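Local coordinates for protein inositol 2-dehydrogenase/D-chiro-inositol 3-dehydrogenase (Lactobacillus casei, PDB 4MIY) that oxidises myo-inositol and D-chiro-inositol to their keto forms, passing the hydride to NAD held by its Rossmann-fold domain, at residues E285-E288 against F289-E292. Residues are numbered along the deposited sequence; the frame is centred on the assembly and turned at random.
Unlike the reference sequence in segment 289-292: Glu292 (reference Gln).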
# COMPACT_ATOMS: atom_id res chain seq x y z
N GLU A 285 -9.67 27.04 2.03
CA GLU A 285 -9.15 28.28 1.54
C GLU A 285 -10.12 29.45 1.70
O GLU A 285 -9.78 30.46 2.21
CB GLU A 285 -8.78 28.06 0.09
CG GLU A 285 -8.75 29.22 -0.76
CD GLU A 285 -8.58 28.89 -2.25
OE1 GLU A 285 -7.49 29.08 -2.71
OE2 GLU A 285 -9.53 28.52 -2.91
N VAL A 286 -11.34 29.25 1.28
CA VAL A 286 -12.34 30.26 1.37
C VAL A 286 -12.81 30.51 2.80
O VAL A 286 -13.04 31.62 3.19
CB VAL A 286 -13.51 29.94 0.44
CG1 VAL A 286 -14.59 30.93 0.60
CG2 VAL A 286 -13.05 29.91 -0.95
N GLN A 287 -12.88 29.47 3.61
CA GLN A 287 -13.25 29.66 4.98
C GLN A 287 -12.22 30.48 5.71
O GLN A 287 -12.56 31.29 6.52
CB GLN A 287 -13.44 28.34 5.69
CG GLN A 287 -13.99 28.48 7.09
CD GLN A 287 -15.41 28.97 7.12
OE1 GLN A 287 -16.33 28.26 6.83
NE2 GLN A 287 -15.58 30.20 7.52
N GLU A 288 -10.96 30.26 5.41
CA GLU A 288 -9.91 31.04 6.05
C GLU A 288 -9.99 32.53 5.65
O GLU A 288 -9.86 33.39 6.48
CB GLU A 288 -8.54 30.50 5.70
CG GLU A 288 -7.42 31.16 6.46
CD GLU A 288 -6.07 30.75 5.95
OE1 GLU A 288 -5.66 31.26 4.93
OE2 GLU A 288 -5.46 29.92 6.58
N PHE A 289 -10.24 32.81 4.39
CA PHE A 289 -10.37 34.18 3.93
C PHE A 289 -11.53 34.86 4.67
O PHE A 289 -11.37 35.92 5.20
CB PHE A 289 -10.57 34.20 2.41
CG PHE A 289 -10.81 35.58 1.85
CD1 PHE A 289 -9.78 36.45 1.65
CD2 PHE A 289 -12.06 36.00 1.55
CE1 PHE A 289 -10.02 37.71 1.16
CE2 PHE A 289 -12.28 37.25 1.06
CZ PHE A 289 -11.27 38.08 0.88
N ILE A 290 -12.67 34.23 4.70
CA ILE A 290 -13.81 34.76 5.40
C ILE A 290 -13.52 35.01 6.89
O ILE A 290 -13.85 36.03 7.41
CB ILE A 290 -15.03 33.85 5.25
CG1 ILE A 290 -15.54 33.83 3.80
CG2 ILE A 290 -16.15 34.26 6.20
CD1 ILE A 290 -15.84 35.18 3.22
N ASP A 291 -12.89 34.06 7.56
CA ASP A 291 -12.53 34.21 8.95
C ASP A 291 -11.60 35.40 9.21
O ASP A 291 -11.71 36.05 10.20
CB ASP A 291 -11.84 32.95 9.47
CG ASP A 291 -12.76 31.75 9.59
OD1 ASP A 291 -13.97 31.84 9.46
OD2 ASP A 291 -12.24 30.69 9.88
N GLU A 292 -10.68 35.65 8.31
CA GLU A 292 -9.84 36.81 8.44
C GLU A 292 -10.61 38.10 8.27
O GLU A 292 -10.42 39.01 9.02
CB GLU A 292 -8.67 36.74 7.44
CG GLU A 292 -7.65 35.68 7.75
CD GLU A 292 -7.01 35.84 9.10
OE1 GLU A 292 -7.20 34.96 9.93
OE2 GLU A 292 -6.31 36.81 9.32
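Gln287 and Asp291, one helical turn apart in helix 279-294, share the side-chain hydrogen bond of this i to i+4 contact. Gln287 NE2 donates a hydrogen bond to Asp291 OD1 at 3.0 Å, with a bent N-H...O angle of 140°. The donor stands above the carboxylate plane rather than within it, and the amide and carboxylate planes lie 29° apart. A bend at chi2 (68°) turns the Gln287 amide forward along the helix, toward Asp291, while NE2 also bonds to Thr26 O. Replacing Asp291 with an alanine removes the OD1 acceptor, and the Gln287 amide, with Thr26 O still bound to NE2, would probably be freer to turn.

The backbone supplies four i to i+4 hydrogen bonds. Ile290 N to Val286 O is nearly straight at 3.0 Å, Asp291 N meets Gln287 O at 3.0 Å, Glu292 N reaches Glu288 O, and the longest, Phe289 N to Glu285 O, spans 3.2 Å.

Apolar contact between the turns is slight: Val286 CG1 and Ile290 CG1 lie 4.4 Å apart, and both side chains pack on Leu21 of helix 12-24. Phe289 sets its ring edge-to-face with Phe94 of strand 92-95.

Glu288 and Glu292 keep their carboxylates separate, OE2 to OE1 6.3 Å; Glu288 OE1 bonds to Tyr129 OH, and Glu292 has a long, weak ion pair with Lys295. Regular backbone bonding thus fixes the helix, its apolar side chains seat it on the Rossmann domain, and the uncharged Gln287 amide joins Asp291 to Thr26 without a salt bridge.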